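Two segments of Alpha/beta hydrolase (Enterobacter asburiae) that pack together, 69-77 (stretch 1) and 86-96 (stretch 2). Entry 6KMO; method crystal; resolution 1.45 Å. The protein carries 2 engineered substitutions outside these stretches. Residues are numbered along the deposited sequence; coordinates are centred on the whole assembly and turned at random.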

# COMPACT_ATOMS: atom_id res chain seq x y z
N PRO A 69 -5.60 15.96 -14.47
CA PRO A 69 -6.14 16.68 -13.32
C PRO A 69 -5.47 18.02 -13.18
O PRO A 69 -4.32 18.22 -13.61
CB PRO A 69 -5.82 15.75 -12.14
CG PRO A 69 -4.56 15.09 -12.56
CD PRO A 69 -4.67 14.89 -14.06
N PRO A 70 -6.15 19.00 -12.57
CA PRO A 70 -5.58 20.35 -12.51
C PRO A 70 -4.24 20.41 -11.79
O PRO A 70 -4.05 19.83 -10.72
CB PRO A 70 -6.66 21.14 -11.74
CG PRO A 70 -7.92 20.40 -12.03
CD PRO A 70 -7.53 18.95 -12.08
N ALA A 71 -3.31 21.16 -12.39
CA ALA A 71 -1.99 21.42 -11.84
C ALA A 71 -1.37 22.55 -12.65
O ALA A 71 -1.84 22.87 -13.75
CB ALA A 71 -1.10 20.17 -11.93
N GLN A 72 -0.30 23.12 -12.12
CA GLN A 72 0.48 24.14 -12.80
C GLN A 72 1.76 23.52 -13.34
O GLN A 72 2.47 22.82 -12.60
CB GLN A 72 0.91 25.23 -11.82
CG GLN A 72 -0.17 25.98 -11.09
CD GLN A 72 0.42 26.91 -10.04
OE1 GLN A 72 1.63 27.18 -10.03
NE2 GLN A 72 -0.42 27.41 -9.15
N VAL A 73 2.09 23.80 -14.59
CA VAL A 73 3.30 23.28 -15.23
C VAL A 73 4.14 24.44 -15.75
O VAL A 73 3.62 25.36 -16.40
CB VAL A 73 2.98 22.29 -16.35
CG1 VAL A 73 4.26 21.78 -16.97
CG2 VAL A 73 2.13 21.14 -15.83
N SER A 74 5.44 24.39 -15.47
CA SER A 74 6.39 25.35 -15.99
C SER A 74 7.66 24.63 -16.40
O SER A 74 7.80 23.41 -16.22
CB SER A 74 6.69 26.46 -14.98
OG SER A 74 7.25 25.93 -13.79
N GLU A 75 8.60 25.37 -16.98
CA GLU A 75 9.81 24.80 -17.54
C GLU A 75 11.01 25.65 -17.15
O GLU A 75 10.90 26.86 -16.96
CB GLU A 75 9.71 24.71 -19.05
CG GLU A 75 10.93 24.08 -19.71
CD GLU A 75 10.74 23.91 -21.21
OE1 GLU A 75 11.71 24.16 -21.97
OE2 GLU A 75 9.63 23.53 -21.63
N LYS A 76 12.15 25.00 -17.03
CA LYS A 76 13.40 25.70 -16.79
C LYS A 76 14.53 24.85 -17.35
O LYS A 76 14.56 23.64 -17.11
CB LYS A 76 13.64 25.92 -15.31
CG LYS A 76 14.92 26.70 -14.99
CD LYS A 76 14.75 27.57 -13.75
CE LYS A 76 16.02 28.30 -13.37
NZ LYS A 76 16.12 29.62 -14.05
N THR A 77 15.45 25.46 -18.07
CA THR A 77 16.67 24.81 -18.51
C THR A 77 17.80 25.30 -17.63
O THR A 77 18.02 26.51 -17.49
CB THR A 77 16.96 25.11 -19.98
OG1 THR A 77 15.92 24.56 -20.78
CG2 THR A 77 18.29 24.49 -20.40
N LYS A 86 17.06 20.18 -19.34
CA LYS A 86 15.70 20.68 -19.30
C LYS A 86 14.91 20.06 -18.15
O LYS A 86 14.91 18.84 -17.98
CB LYS A 86 14.97 20.40 -20.60
CG LYS A 86 13.69 21.20 -20.74
CD LYS A 86 12.81 20.72 -21.90
CE LYS A 86 13.53 20.79 -23.25
NZ LYS A 86 12.68 21.33 -24.36
N LEU A 87 14.22 20.91 -17.39
CA LEU A 87 13.36 20.51 -16.29
C LEU A 87 11.92 20.90 -16.60
O LEU A 87 11.66 21.94 -17.22
CB LEU A 87 13.75 21.20 -15.00
CG LEU A 87 15.22 21.14 -14.63
CD1 LEU A 87 15.51 21.93 -13.36
CD2 LEU A 87 15.68 19.69 -14.47
N LYS A 88 10.98 20.08 -16.16
CA LYS A 88 9.57 20.46 -16.13
C LYS A 88 9.14 20.44 -14.68
O LYS A 88 9.39 19.46 -13.97
CB LYS A 88 8.70 19.50 -16.96
CG LYS A 88 9.02 19.51 -18.45
CD LYS A 88 8.59 20.81 -19.11
CE LYS A 88 7.19 20.71 -19.64
NZ LYS A 88 6.86 21.83 -20.57
N ILE A 89 8.51 21.52 -14.22
CA ILE A 89 8.16 21.70 -12.82
C ILE A 89 6.64 21.68 -12.71
O ILE A 89 5.95 22.43 -13.42
CB ILE A 89 8.74 23.01 -12.26
CG1 ILE A 89 10.27 23.00 -12.41
CG2 ILE A 89 8.40 23.18 -10.80
CD1 ILE A 89 10.79 23.96 -13.41
N VAL A 90 6.11 20.81 -11.87
CA VAL A 90 4.67 20.63 -11.72
C VAL A 90 4.31 20.93 -10.28
O VAL A 90 4.94 20.41 -9.35
CB VAL A 90 4.24 19.21 -12.12
CG1 VAL A 90 2.73 19.08 -12.06
CG2 VAL A 90 4.75 18.86 -13.52
N LYS A 91 3.32 21.80 -10.08
CA LYS A 91 2.89 22.22 -8.75
C LYS A 91 1.38 22.10 -8.63
O LYS A 91 0.66 22.07 -9.64
CB LYS A 91 3.30 23.67 -8.50
CG LYS A 91 4.78 23.90 -8.51
CD LYS A 91 5.12 25.36 -8.22
CE LYS A 91 6.60 25.59 -8.38
NZ LYS A 91 6.98 27.01 -8.05
N PRO A 92 0.86 22.02 -7.41
CA PRO A 92 -0.60 22.02 -7.23
C PRO A 92 -1.20 23.27 -7.84
O PRO A 92 -0.57 24.33 -7.89
CB PRO A 92 -0.77 21.99 -5.70
CG PRO A 92 0.52 21.39 -5.20
CD PRO A 92 1.58 21.90 -6.13
N GLU A 93 -2.47 23.14 -8.26
CA GLU A 93 -3.12 24.16 -9.06
C GLU A 93 -3.12 25.50 -8.36
O GLU A 93 -2.95 26.54 -9.01
CB GLU A 93 -4.56 23.72 -9.36
CG GLU A 93 -5.44 24.78 -10.01
CD GLU A 93 -6.89 24.35 -10.15
OE1 GLU A 93 -7.55 24.80 -11.10
OE2 GLU A 93 -7.36 23.56 -9.30
N ASN A 94 -3.34 25.51 -7.05
CA ASN A 94 -3.43 26.76 -6.31
C ASN A 94 -2.14 27.07 -5.57
O ASN A 94 -2.16 27.80 -4.58
CB ASN A 94 -4.64 26.73 -5.37
CG ASN A 94 -5.96 26.73 -6.13
OD1 ASN A 94 -6.19 27.58 -6.99
ND2 ASN A 94 -6.81 25.77 -5.83
N ALA A 95 -1.03 26.52 -6.04
CA ALA A 95 0.25 26.78 -5.43
C ALA A 95 0.60 28.26 -5.53
O ALA A 95 0.42 28.89 -6.58
CB ALA A 95 1.34 25.95 -6.10
N SER A 96 1.07 28.79 -4.42
CA SER A 96 1.85 30.01 -4.35
C SER A 96 2.38 30.01 -2.93
O SER A 96 1.62 29.80 -1.97
CB SER A 96 1.04 31.26 -4.65
OG SER A 96 1.75 32.42 -4.25
O HOH W 1 -3.67 20.89 -8.15
O HOH W 2 5.15 24.94 -12.08

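The strands of the two stretches run antiparallel, side by side, and the stretches bury 844 Å² between them. Backbone hydrogen bonds run in reciprocal pairs: Q72 N to K91 O (2.9 Å) and K91 N to Q72 O (2.8 Å); S74 N to I89 O (2.9 Å) and I89 N to S74 O (2.8 Å); K76 N to L87 O (3.1 Å) and L87 N to K76 O (2.8 Å). CA-H...O contacts from V73, V90, E75 and K88 to carbonyls of the neighbouring hydrogen-bonded pairs add to the ladder, the shortest from V90 CA to Q72 O (3.2 Å).

From within its strand, Q72 reaches the type I turn P92-A95. Its extended side chain (chi1 m, chi2 t) carries NE2 to E93 O (2.7 Å) and A95 O (3.1 Å); an amide nitrogen with two hydrogens suits these two carbonyls. Water 1 links P70 O (2.8 Å) to E93 N (2.6 Å), and water 2 joins S74 OG (2.9 Å) to I89 O (3.0 Å).

V73, V90, E75, K88, T77 and K86 share one face. There E75 forms salt bridges with K88 (OE2 to NZ, 3.4 Å, its hydrogen bond weak) and K86 (OE1 to NZ, a long 3.8 Å). Buried V90 meets V73 (CG2 to CG2, 4.2 Å) and A71 (CG1 to CB, 4.0 Å). On the other face, buried I89 reaches K76 CB with CD1 (3.9 Å), at the base of the lysine side chain.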